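Local coordinates for aldehyde dehydrogenase family protein (Pseudomonas syringae pv. tomato, PDB 6X9L) that oxidises long-chain aliphatic aldehydes, probably with NAD+ as electron acceptor, and binds octanal, at residues Phe272-Phe284 / Glu306-Ile318. The protein carries 1 engineered substitution. Residues are numbered along the deposited sequence; the frame is centred on the assembly and turned at random.
Sequences FANAVPPGVMAAF and EVEALAAQTAGTI
Helix 272-284, which carries Val276, and helix 306-316, which carries Val307 and Leu310, run in broadly the same direction, their axes 8.8 Å apart at closest approach and crossing at -50°. They illustrate how a sheet is covered in an alpha/beta fold such as that of aldehyde dehydrogenases: strand 263-266, helix 272-284, the neighbouring parallel strand 296-300 and helix 304-316 follow one another in a beta-alpha-beta-alpha run, and the helices pack side by side over the sheet. No hydrogen bond links them, so apolar fit does the work. Val276 sits between Val307 and Leu310. Its CG1, anti to the backbone N (chi1 171°), meets Leu310 CB at 3.7 Å, while CG2 turns to Val307 CB, also 3.7 Å away. One turn on, Val280 CG2 rests on Ala311 CB. Underneath, Val280 and Val307 reach strand 396-402 through Leu397 and Leu399. At the N-terminal end, Phe272 CD2 approaches Val307 CG1 obliquely, and Glu306 turns its carboxylate to a salt bridge with Arg303. Farther along, Ile318 CD1, its placement doubtful, lies at the Phe284 ring edge. Thr314 divides its two branches: the methyl CG2 packs against the ring of Pro277, whereas OG1 sits over Val280 CB and donates back to Leu310 O at 3.2 Å, in the carbonyl plane.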
loop_
_atom_site.group_PDB
_atom_site.type_symbol
_atom_site.label_atom_id
_atom_site.label_comp_id
_atom_site.label_asym_id
_atom_site.label_seq_id
_atom_site.Cartn_x
_atom_site.Cartn_y
_atom_site.Cartn_z
ATOM N N PHE A 272 -10.984 -12.264 -37.224
ATOM C CA PHE A 272 -12.242 -12.018 -36.494
ATOM C C PHE A 272 -13.033 -13.302 -36.307
ATOM O O PHE A 272 -13.497 -13.537 -35.223
ATOM C CB PHE A 272 -13.011 -10.889 -37.171
ATOM C CG PHE A 272 -12.547 -9.523 -36.746
ATOM C CD1 PHE A 272 -11.456 -8.930 -37.340
ATOM C CD2 PHE A 272 -13.176 -8.851 -35.717
ATOM C CE1 PHE A 272 -11.021 -7.689 -36.933
ATOM C CE2 PHE A 272 -12.745 -7.604 -35.320
ATOM C CZ PHE A 272 -11.669 -7.028 -35.930
ATOM N N ALA A 273 -13.088 -14.161 -37.305
ATOM C CA ALA A 273 -13.851 -15.412 -37.143
ATOM C C ALA A 273 -13.257 -16.250 -36.014
ATOM O O ALA A 273 -14.017 -16.857 -35.311
ATOM C CB ALA A 273 -13.813 -16.168 -38.431
ATOM N N ASN A 274 -11.940 -16.313 -35.890
ATOM C CA ASN A 274 -11.337 -17.138 -34.825
ATOM C C ASN A 274 -11.127 -16.357 -33.533
ATOM O O ASN A 274 -10.801 -16.996 -32.562
ATOM C CB ASN A 274 -10.005 -17.732 -35.253
ATOM C CG ASN A 274 -10.192 -18.846 -36.250
ATOM O OD1 ASN A 274 -9.234 -19.344 -36.816
ATOM N ND2 ASN A 274 -11.428 -19.243 -36.463
ATOM N N ALA A 275 -11.283 -15.039 -33.526
ATOM C CA ALA A 275 -11.004 -14.309 -32.271
ATOM C C ALA A 275 -12.274 -13.894 -31.533
ATOM O O ALA A 275 -12.198 -13.724 -30.348
ATOM C CB ALA A 275 -10.100 -13.136 -32.531
ATOM N N VAL A 276 -13.388 -13.704 -32.220
ATOM C CA VAL A 276 -14.617 -13.274 -31.502
ATOM C C VAL A 276 -15.135 -14.375 -30.576
ATOM O O VAL A 276 -15.511 -14.070 -29.472
ATOM C CB VAL A 276 -15.701 -12.774 -32.462
ATOM C CG1 VAL A 276 -16.998 -12.546 -31.733
ATOM C CG2 VAL A 276 -15.272 -11.510 -33.159
ATOM N N PRO A 277 -15.169 -15.651 -30.979
ATOM C CA PRO A 277 -15.677 -16.688 -30.115
ATOM C C PRO A 277 -14.883 -16.849 -28.817
ATOM O O PRO A 277 -15.481 -16.944 -27.817
ATOM C CB PRO A 277 -15.538 -17.943 -30.977
ATOM C CG PRO A 277 -15.643 -17.415 -32.350
ATOM C CD PRO A 277 -14.871 -16.123 -32.303
ATOM N N PRO A 278 -13.547 -16.867 -28.818
ATOM C CA PRO A 278 -12.788 -16.997 -27.592
ATOM C C PRO A 278 -13.039 -15.806 -26.669
ATOM O O PRO A 278 -13.047 -16.003 -25.524
ATOM C CB PRO A 278 -11.341 -17.089 -28.078
ATOM C CG PRO A 278 -11.495 -17.621 -29.452
ATOM C CD PRO A 278 -12.700 -16.880 -29.971
ATOM N N GLY A 279 -13.156 -14.607 -27.221
ATOM C CA GLY A 279 -13.481 -13.460 -26.388
ATOM C C GLY A 279 -14.819 -13.605 -25.685
ATOM O O GLY A 279 -14.937 -13.310 -24.491
ATOM N N VAL A 280 -15.847 -14.056 -26.419
ATOM C CA VAL A 280 -17.163 -14.304 -25.829
ATOM C C VAL A 280 -17.060 -15.360 -24.740
ATOM O O VAL A 280 -17.575 -15.189 -23.626
ATOM C CB VAL A 280 -18.167 -14.730 -26.914
ATOM C CG1 VAL A 280 -19.487 -15.111 -26.285
ATOM C CG2 VAL A 280 -18.353 -13.625 -27.962
ATOM N N MET A 281 -16.405 -16.477 -25.051
ATOM C CA MET A 281 -16.165 -17.493 -24.036
ATOM C C MET A 281 -15.406 -16.915 -22.843
ATOM O O MET A 281 -15.740 -17.197 -21.690
ATOM C CB MET A 281 -15.416 -18.674 -24.652
ATOM C CG MET A 281 -16.226 -19.434 -25.685
ATOM S SD MET A 281 -17.772 -20.098 -25.008
ATOM C CE MET A 281 -18.890 -18.704 -25.121
ATOM N N ALA A 282 -14.401 -16.081 -23.095
ATOM C CA ALA A 282 -13.693 -15.443 -21.988
ATOM C C ALA A 282 -14.620 -14.538 -21.183
ATOM O O ALA A 282 -14.580 -14.540 -19.952
ATOM C CB ALA A 282 -12.495 -14.643 -22.512
ATOM N N ALA A 283 -15.448 -13.746 -21.856
ATOM C CA ALA A 283 -16.325 -12.848 -21.119
ATOM C C ALA A 283 -17.269 -13.633 -20.214
ATOM O O ALA A 283 -17.551 -13.207 -19.090
ATOM C CB ALA A 283 -17.103 -11.954 -22.089
ATOM N N PHE A 284 -17.743 -14.796 -20.672
ATOM C CA PHE A 284 -18.783 -15.557 -19.983
ATOM C C PHE A 284 -18.234 -16.699 -19.128
ATOM O O PHE A 284 -19.025 -17.484 -18.595
ATOM C CB PHE A 284 -19.803 -16.131 -20.987
ATOM C CG PHE A 284 -20.617 -15.085 -21.739
ATOM C CD1 PHE A 284 -20.633 -13.755 -21.335
ATOM C CD2 PHE A 284 -21.373 -15.447 -22.846
ATOM C CE1 PHE A 284 -21.382 -12.799 -22.029
ATOM C CE2 PHE A 284 -22.116 -14.497 -23.542
ATOM C CZ PHE A 284 -22.128 -13.171 -23.124
ATOM N N GLU A 306 -20.198 -8.133 -38.419
ATOM C CA GLU A 306 -19.631 -9.476 -38.444
ATOM C C GLU A 306 -19.419 -10.019 -37.031
ATOM O O GLU A 306 -19.751 -11.178 -36.748
ATOM C CB GLU A 306 -18.322 -9.481 -39.226
ATOM C CG GLU A 306 -17.811 -10.878 -39.506
ATOM C CD GLU A 306 -16.496 -10.900 -40.265
ATOM O OE1 GLU A 306 -15.670 -11.784 -39.950
ATOM O OE2 GLU A 306 -16.288 -10.054 -41.174
ATOM N N VAL A 307 -18.866 -9.202 -36.126
ATOM C CA VAL A 307 -18.600 -9.698 -34.775
ATOM C C VAL A 307 -19.908 -9.900 -34.018
ATOM O O VAL A 307 -20.037 -10.846 -33.233
ATOM C CB VAL A 307 -17.624 -8.777 -34.003
ATOM C CG1 VAL A 307 -16.888 -7.818 -34.940
ATOM C CG2 VAL A 307 -18.322 -8.033 -32.891
ATOM N N GLU A 308 -20.900 -9.030 -34.246
ATOM C CA GLU A 308 -22.227 -9.262 -33.679
ATOM C C GLU A 308 -22.717 -10.666 -34.015
ATOM O O GLU A 308 -23.015 -11.465 -33.120
ATOM C CB GLU A 308 -23.220 -8.214 -34.178
ATOM C CG GLU A 308 -23.154 -6.881 -33.466
ATOM C CD GLU A 308 -24.140 -5.879 -34.052
ATOM O OE1 GLU A 308 -24.865 -6.250 -35.005
ATOM O OE2 GLU A 308 -24.201 -4.731 -33.566
ATOM N N ALA A 309 -22.782 -10.990 -35.315
ATOM C CA ALA A 309 -23.209 -12.323 -35.737
ATOM C C ALA A 309 -22.377 -13.415 -35.074
ATOM O O ALA A 309 -22.915 -14.434 -34.621
ATOM C CB ALA A 309 -23.121 -12.439 -37.255
ATOM N N LEU A 310 -21.058 -13.224 -35.019
ATOM C CA LEU A 310 -20.189 -14.233 -34.431
ATOM C C LEU A 310 -20.431 -14.384 -32.938
ATOM O O LEU A 310 -20.245 -15.476 -32.389
ATOM C CB LEU A 310 -18.736 -13.868 -34.696
ATOM C CG LEU A 310 -18.316 -14.058 -36.145
ATOM C CD1 LEU A 310 -17.215 -13.059 -36.518
ATOM C CD2 LEU A 310 -17.848 -15.493 -36.320
ATOM N N ALA A 311 -20.839 -13.304 -32.267
ATOM C CA ALA A 311 -21.055 -13.352 -30.822
ATOM C C ALA A 311 -22.374 -14.041 -30.483
ATOM O O ALA A 311 -22.430 -14.890 -29.583
ATOM C CB ALA A 311 -21.014 -11.939 -30.233
ATOM N N ALA A 312 -23.448 -13.679 -31.191
ATOM C CA ALA A 312 -24.704 -14.402 -31.055
ATOM C C ALA A 312 -24.499 -15.882 -31.322
ATOM O O ALA A 312 -25.022 -16.739 -30.596
ATOM C CB ALA A 312 -25.734 -13.831 -32.023
ATOM N N GLN A 313 -23.711 -16.192 -32.349
ATOM C CA GLN A 313 -23.457 -17.571 -32.739
ATOM C C GLN A 313 -22.803 -18.362 -31.609
ATOM O O GLN A 313 -23.259 -19.457 -31.255
ATOM C CB GLN A 313 -22.578 -17.569 -33.977
ATOM C CG GLN A 313 -22.791 -18.699 -34.902
ATOM C CD GLN A 313 -21.875 -18.599 -36.087
ATOM O OE1 GLN A 313 -21.682 -17.518 -36.651
ATOM N NE2 GLN A 313 -21.284 -19.722 -36.466
ATOM N N THR A 314 -21.720 -17.836 -31.036
ATOM C CA THR A 314 -21.042 -18.592 -29.991
ATOM C C THR A 314 -21.816 -18.562 -28.682
ATOM O O THR A 314 -21.820 -19.558 -27.945
ATOM C CB THR A 314 -19.621 -18.075 -29.796
ATOM O OG1 THR A 314 -19.668 -16.695 -29.454
ATOM C CG2 THR A 314 -18.829 -18.228 -31.094
ATOM N N ALA A 315 -22.501 -17.454 -28.391
ATOM C CA ALA A 315 -23.367 -17.416 -27.218
ATOM C C ALA A 315 -24.434 -18.503 -27.292
ATOM O O ALA A 315 -24.616 -19.271 -26.341
ATOM C CB ALA A 315 -24.008 -16.037 -27.073
ATOM N N GLY A 316 -25.135 -18.596 -28.426
ATOM C CA GLY A 316 -26.239 -19.535 -28.586
ATOM C C GLY A 316 -25.865 -20.995 -28.425
ATOM O O GLY A 316 -26.757 -21.836 -28.263
ATOM N N THR A 317 -24.579 -21.320 -28.463
ATOM C CA THR A 317 -24.141 -22.695 -28.332
ATOM C C THR A 317 -23.595 -22.998 -26.946
ATOM O O THR A 317 -23.043 -24.078 -26.733
ATOM C CB THR A 317 -23.091 -22.997 -29.391
ATOM O OG1 THR A 317 -21.825 -22.519 -28.939
ATOM C CG2 THR A 317 -23.444 -22.279 -30.669
ATOM N N ILE A 318 -23.723 -22.083 -26.000
ATOM C CA ILE A 318 -23.326 -22.393 -24.632
ATOM C C ILE A 318 -24.442 -23.181 -23.957
ATOM O O ILE A 318 -25.608 -22.756 -23.934
ATOM C CB ILE A 318 -22.990 -21.120 -23.840
ATOM C CG1 ILE A 318 -22.253 -20.107 -24.715
ATOM C CG2 ILE A 318 -22.113 -21.473 -22.659
ATOM C CD1 ILE A 318 -21.741 -18.908 -23.932
#